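Local coordinates for VIN1 (Oscarella pearsei, PDB 6BFI), which binds actin filaments and may play a role in cell-cell adhesion, at residues D67-V81 and G118-R132. Numbering follows the deposited sequence.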
loop_
_atom_site.group_PDB
_atom_site.type_symbol
_atom_site.label_atom_id
_atom_site.label_comp_id
_atom_site.label_asym_id
_atom_site.label_seq_id
_atom_site.Cartn_x
_atom_site.Cartn_y
_atom_site.Cartn_z
ATOM N N ASP A 67 -38.170 8.907 6.540
ATOM C CA ASP A 67 -38.088 7.606 5.888
ATOM C C ASP A 67 -38.701 6.564 6.812
ATOM O O ASP A 67 -38.315 6.461 7.982
ATOM C CB ASP A 67 -36.642 7.242 5.534
ATOM C CG ASP A 67 -35.704 7.339 6.719
ATOM O OD1 ASP A 67 -35.974 8.157 7.623
ATOM O OD2 ASP A 67 -34.697 6.600 6.740
ATOM N N GLU A 68 -39.664 5.802 6.289
ATOM C CA GLU A 68 -40.420 4.873 7.120
ATOM C C GLU A 68 -39.622 3.631 7.491
ATOM O O GLU A 68 -40.008 2.923 8.427
ATOM C CB GLU A 68 -41.713 4.467 6.410
ATOM C CG GLU A 68 -42.682 5.616 6.188
ATOM C CD GLU A 68 -43.331 6.093 7.472
ATOM O OE1 GLU A 68 -43.342 5.326 8.457
ATOM O OE2 GLU A 68 -43.833 7.237 7.496
ATOM N N ASP A 69 -38.528 3.345 6.781
ATOM C CA ASP A 69 -37.705 2.194 7.133
ATOM C C ASP A 69 -37.050 2.383 8.497
ATOM O O ASP A 69 -37.029 1.459 9.319
ATOM C CB ASP A 69 -36.649 1.963 6.054
ATOM C CG ASP A 69 -37.244 1.912 4.661
ATOM O OD1 ASP A 69 -38.308 1.279 4.491
ATOM O OD2 ASP A 69 -36.655 2.514 3.738
ATOM N N PHE A 70 -36.518 3.579 8.751
ATOM C CA PHE A 70 -35.932 3.886 10.052
ATOM C C PHE A 70 -36.983 3.812 11.155
ATOM O O PHE A 70 -36.783 3.148 12.183
ATOM C CB PHE A 70 -35.284 5.272 9.988
ATOM C CG PHE A 70 -34.691 5.738 11.284
ATOM C CD1 PHE A 70 -33.615 5.077 11.848
ATOM C CD2 PHE A 70 -35.191 6.863 11.917
ATOM C CE1 PHE A 70 -33.063 5.517 13.035
ATOM C CE2 PHE A 70 -34.641 7.307 13.104
ATOM C CZ PHE A 70 -33.574 6.633 13.662
ATOM N N LYS A 71 -38.126 4.473 10.943
ATOM C CA LYS A 71 -39.194 4.469 11.937
ATOM C C LYS A 71 -39.734 3.067 12.187
ATOM O O LYS A 71 -40.257 2.790 13.272
ATOM C CB LYS A 71 -40.326 5.395 11.491
ATOM C CG LYS A 71 -39.897 6.828 11.247
ATOM C CD LYS A 71 -40.996 7.613 10.559
ATOM C CE LYS A 71 -40.568 9.045 10.302
ATOM N NZ LYS A 71 -41.581 9.793 9.507
ATOM N N ALA A 72 -39.619 2.174 11.202
ATOM C CA ALA A 72 -40.081 0.802 11.383
ATOM C C ALA A 72 -39.044 -0.070 12.079
ATOM O O ALA A 72 -39.412 -0.962 12.851
ATOM C CB ALA A 72 -40.452 0.191 10.031
ATOM N N GLU A 73 -37.755 0.172 11.829
ATOM C CA GLU A 73 -36.696 -0.643 12.412
ATOM C C GLU A 73 -36.286 -0.192 13.807
ATOM O O GLU A 73 -35.596 -0.944 14.503
ATOM C CB GLU A 73 -35.466 -0.638 11.498
ATOM C CG GLU A 73 -35.689 -1.288 10.141
ATOM C CD GLU A 73 -34.550 -1.022 9.177
ATOM O OE1 GLU A 73 -33.564 -0.373 9.587
ATOM O OE2 GLU A 73 -34.641 -1.459 8.010
ATOM N N LEU A 74 -36.690 1.009 14.235
ATOM C CA LEU A 74 -36.240 1.508 15.536
ATOM C C LEU A 74 -36.880 0.777 16.718
ATOM O O LEU A 74 -36.137 0.345 17.621
ATOM C CB LEU A 74 -36.472 3.021 15.606
ATOM C CG LEU A 74 -35.990 3.788 16.835
ATOM C CD1 LEU A 74 -34.479 3.710 16.952
ATOM C CD2 LEU A 74 -36.453 5.238 16.759
ATOM N N PRO A 75 -38.205 0.613 16.797
ATOM C CA PRO A 75 -38.821 0.075 18.032
ATOM C C PRO A 75 -38.295 -1.299 18.422
ATOM O O PRO A 75 -37.995 -1.514 19.607
ATOM C CB PRO A 75 -40.320 0.033 17.691
ATOM C CG PRO A 75 -40.491 1.111 16.696
ATOM C CD PRO A 75 -39.241 1.089 15.858
ATOM N N PRO A 76 -38.179 -2.267 17.494
ATOM C CA PRO A 76 -37.686 -3.590 17.926
ATOM C C PRO A 76 -36.313 -3.545 18.575
ATOM O O PRO A 76 -36.094 -4.197 19.606
ATOM C CB PRO A 76 -37.675 -4.402 16.624
ATOM C CG PRO A 76 -38.698 -3.755 15.779
ATOM C CD PRO A 76 -38.552 -2.296 16.065
ATOM N N SER A 77 -35.379 -2.781 18.006
ATOM C CA SER A 77 -34.057 -2.669 18.613
ATOM C C SER A 77 -34.126 -1.953 19.957
ATOM O O SER A 77 -33.424 -2.335 20.907
ATOM C CB SER A 77 -33.099 -1.952 17.660
ATOM O OG SER A 77 -33.615 -0.695 17.262
ATOM N N MET A 78 -34.970 -0.918 20.061
ATOM C CA MET A 78 -35.127 -0.221 21.338
ATOM C C MET A 78 -35.592 -1.176 22.433
ATOM O O MET A 78 -34.957 -1.288 23.492
ATOM C CB MET A 78 -36.109 0.943 21.190
ATOM C CG MET A 78 -35.577 2.118 20.387
ATOM S SD MET A 78 -36.600 3.600 20.546
ATOM C CE MET A 78 -38.184 3.005 19.967
ATOM N N GLN A 79 -36.706 -1.875 22.191
ATOM C CA GLN A 79 -37.224 -2.819 23.176
ATOM C C GLN A 79 -36.218 -3.924 23.472
ATOM O O GLN A 79 -36.121 -4.386 24.616
ATOM C CB GLN A 79 -38.544 -3.410 22.677
ATOM C CG GLN A 79 -39.346 -4.161 23.727
ATOM C CD GLN A 79 -40.714 -4.577 23.214
ATOM O OE1 GLN A 79 -40.898 -4.803 22.018
ATOM N NE2 GLN A 79 -41.685 -4.670 24.118
ATOM N N GLU A 80 -35.456 -4.349 22.462
ATOM C CA GLU A 80 -34.436 -5.370 22.675
ATOM C C GLU A 80 -33.399 -4.905 23.694
ATOM O O GLU A 80 -33.195 -5.545 24.737
ATOM C CB GLU A 80 -33.770 -5.717 21.341
ATOM C CG GLU A 80 -32.810 -6.894 21.403
ATOM C CD GLU A 80 -33.524 -8.230 21.415
ATOM O OE1 GLU A 80 -34.735 -8.262 21.104
ATOM O OE2 GLU A 80 -32.875 -9.249 21.731
ATOM N N VAL A 81 -32.740 -3.778 23.410
ATOM C CA VAL A 81 -31.646 -3.338 24.275
ATOM C C VAL A 81 -32.167 -2.968 25.662
ATOM O O VAL A 81 -31.502 -3.226 26.678
ATOM C CB VAL A 81 -30.871 -2.182 23.611
ATOM C CG1 VAL A 81 -31.760 -0.967 23.416
ATOM C CG2 VAL A 81 -29.635 -1.828 24.422
ATOM N N GLY A 118 -27.292 -4.868 21.283
ATOM C CA GLY A 118 -28.467 -4.019 21.170
ATOM C C GLY A 118 -28.124 -2.564 20.914
ATOM O O GLY A 118 -28.750 -1.912 20.072
ATOM N N MET A 119 -27.142 -2.028 21.642
ATOM C CA MET A 119 -26.669 -0.679 21.346
ATOM C C MET A 119 -26.137 -0.593 19.922
ATOM O O MET A 119 -26.422 0.375 19.198
ATOM C CB MET A 119 -25.593 -0.258 22.346
ATOM C CG MET A 119 -26.138 0.206 23.689
ATOM S SD MET A 119 -24.836 0.564 24.886
ATOM C CE MET A 119 -25.257 2.239 25.363
ATOM N N SER A 120 -25.380 -1.610 19.497
ATOM C CA SER A 120 -24.874 -1.633 18.129
ATOM C C SER A 120 -26.006 -1.508 17.116
ATOM O O SER A 120 -25.941 -0.685 16.198
ATOM C CB SER A 120 -24.077 -2.911 17.878
ATOM O OG SER A 120 -23.739 -3.015 16.505
ATOM N N ASP A 121 -27.056 -2.321 17.267
ATOM C CA ASP A 121 -28.169 -2.257 16.323
ATOM C C ASP A 121 -28.887 -0.915 16.405
ATOM O O ASP A 121 -29.292 -0.354 15.376
ATOM C CB ASP A 121 -29.143 -3.406 16.580
ATOM C CG ASP A 121 -28.503 -4.765 16.395
ATOM O OD1 ASP A 121 -27.530 -4.865 15.619
ATOM O OD2 ASP A 121 -28.977 -5.736 17.021
ATOM N N LEU A 122 -29.049 -0.388 17.623
ATOM C CA LEU A 122 -29.710 0.901 17.807
ATOM C C LEU A 122 -29.016 1.995 17.007
ATOM O O LEU A 122 -29.671 2.780 16.311
ATOM C CB LEU A 122 -29.745 1.265 19.290
ATOM C CG LEU A 122 -31.126 1.303 19.941
ATOM C CD1 LEU A 122 -31.042 1.911 21.331
ATOM C CD2 LEU A 122 -32.092 2.081 19.071
ATOM N N LEU A 123 -27.687 2.065 17.094
ATOM C CA LEU A 123 -26.969 3.032 16.273
ATOM C C LEU A 123 -26.941 2.628 14.801
ATOM O O LEU A 123 -26.815 3.499 13.929
ATOM C CB LEU A 123 -25.547 3.213 16.806
ATOM C CG LEU A 123 -25.451 3.774 18.229
ATOM C CD1 LEU A 123 -24.053 3.589 18.802
ATOM C CD2 LEU A 123 -25.847 5.244 18.250
ATOM N N MET A 124 -27.097 1.334 14.509
ATOM C CA MET A 124 -26.928 0.840 13.147
ATOM C C MET A 124 -28.143 1.097 12.266
ATOM O O MET A 124 -27.988 1.226 11.048
ATOM C CB MET A 124 -26.609 -0.655 13.157
ATOM C CG MET A 124 -25.130 -0.961 13.033
ATOM S SD MET A 124 -24.359 -0.092 11.653
ATOM C CE MET A 124 -25.268 -0.762 10.263
ATOM N N CYS A 125 -29.354 1.153 12.827
ATOM C CA CYS A 125 -30.486 1.525 11.981
ATOM C C CYS A 125 -30.385 2.987 11.551
ATOM O O CYS A 125 -30.709 3.331 10.406
ATOM C CB CYS A 125 -31.814 1.239 12.688
ATOM S SG CYS A 125 -32.005 1.922 14.345
ATOM N N ALA A 126 -29.902 3.853 12.446
ATOM C CA ALA A 126 -29.632 5.237 12.072
ATOM C C ALA A 126 -28.530 5.316 11.019
ATOM O O ALA A 126 -28.666 6.024 10.012
ATOM C CB ALA A 126 -29.254 6.048 13.314
ATOM N N ASP A 127 -27.425 4.592 11.239
ATOM C CA ASP A 127 -26.338 4.598 10.261
ATOM C C ASP A 127 -26.816 4.106 8.899
ATOM O O ASP A 127 -26.420 4.647 7.859
ATOM C CB ASP A 127 -25.174 3.741 10.763
ATOM C CG ASP A 127 -23.954 3.830 9.862
ATOM O OD1 ASP A 127 -23.112 4.723 10.092
ATOM O OD2 ASP A 127 -23.835 3.010 8.924
ATOM N N ARG A 128 -27.676 3.084 8.886
ATOM C CA ARG A 128 -28.232 2.595 7.630
ATOM C C ARG A 128 -29.123 3.642 6.977
ATOM O O ARG A 128 -29.144 3.762 5.747
ATOM C CB ARG A 128 -29.012 1.302 7.863
ATOM C CG ARG A 128 -28.150 0.058 7.968
ATOM C CD ARG A 128 -29.007 -1.179 8.154
ATOM N NE ARG A 128 -29.729 -1.150 9.422
ATOM C CZ ARG A 128 -30.658 -2.032 9.773
ATOM N NH1 ARG A 128 -30.984 -3.017 8.946
ATOM N NH2 ARG A 128 -31.263 -1.928 10.948
ATOM N N SER A 129 -29.869 4.402 7.783
ATOM C CA SER A 129 -30.657 5.502 7.233
ATOM C C SER A 129 -29.759 6.513 6.529
ATOM O O SER A 129 -30.013 6.898 5.377
ATOM C CB SER A 129 -31.464 6.170 8.349
ATOM O OG SER A 129 -32.273 7.219 7.847
ATOM N N GLU A 130 -28.686 6.938 7.204
ATOM C CA GLU A 130 -27.770 7.908 6.606
ATOM C C GLU A 130 -27.172 7.373 5.309
ATOM O O GLU A 130 -27.158 8.069 4.285
ATOM C CB GLU A 130 -26.664 8.268 7.598
ATOM C CG GLU A 130 -27.159 8.726 8.962
ATOM C CD GLU A 130 -27.868 10.069 8.921
ATOM O OE1 GLU A 130 -27.684 10.822 7.940
ATOM O OE2 GLU A 130 -28.611 10.372 9.877
ATOM N N VAL A 131 -26.682 6.132 5.332
ATOM C CA VAL A 131 -26.056 5.567 4.139
ATOM C C VAL A 131 -27.067 5.456 3.004
ATOM O O VAL A 131 -26.734 5.690 1.835
ATOM C CB VAL A 131 -25.406 4.208 4.463
ATOM C CG1 VAL A 131 -24.902 3.540 3.194
ATOM C CG2 VAL A 131 -24.263 4.397 5.447
ATOM N N ARG A 132 -28.318 5.115 3.324
ATOM C CA ARG A 132 -29.351 5.073 2.291
ATOM C C ARG A 132 -29.560 6.446 1.663
ATOM O O ARG A 132 -29.720 6.559 0.441
ATOM C CB ARG A 132 -30.664 4.543 2.867
ATOM C CG ARG A 132 -30.711 3.033 3.044
ATOM C CD ARG A 132 -32.143 2.545 3.206
ATOM N NE ARG A 132 -32.845 3.246 4.279
ATOM C CZ ARG A 132 -32.961 2.787 5.521
ATOM N NH1 ARG A 132 -32.425 1.622 5.855
ATOM N NH2 ARG A 132 -33.616 3.495 6.432
#
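Asp67 OD2 takes two bonds from the facing helix. Ser129 OG donates to it at 2.7 Å on the syn side of the carboxylate, 26° out of its plane. Arg132 NH2 adds a weak hydrogen bond and salt bridge to the same oxygen, which lies at the edge of the guanidinium. The two segments are antiparallel neighbours in a helical bundle of the vinculin fold, with axes 8.8 Å apart at closest approach and N-to-C directions 159° apart. Asp67 stands just before helix 68-97, and its OD1 is hydrogen-bonded to Ser65 OG. With an alanine here, Ser129 OG would probably lose its acceptor, and Arg132 NH2 the carboxylate oxygen at the guanidinium edge. Asp69 CB lies over one face of the Arg132 guanidinium, 3.4 Å from NH2. One turn on, Glu73 OE1 sits above a face of the Arg128 guanidinium, 3.1 Å from NH2. That pairing is one of charge alone, since no N-H points at the oxygen.

The apolar side of the interface begins at Phe70. Its CG is anti to the backbone N (chi1 178°), which carries the ring across to helix 102-145, with CE1 3.6 Å from Ala126 CA. Cys125 packs as a knob among Phe70, Glu73, Leu74 and Ser77, its sulfur oblique to the ring. Leu122 is the next knob, among Leu74, Ser77, Met78 and Val81. Its CD2 meets Leu74 CD1 at 3.6 Å. The Leu122 side chain also touches Val55 of helix 41-59. Ser77 OG turns back to donate to Leu74 O, which also accepts from Met78 N. At Gly118 the backbones come close, with its CA 4.5 Å from Val81 CA; a CB there would clash with Val81 CB. Beside it, Val81 CG2 rests 3.7 Å from Met119 N.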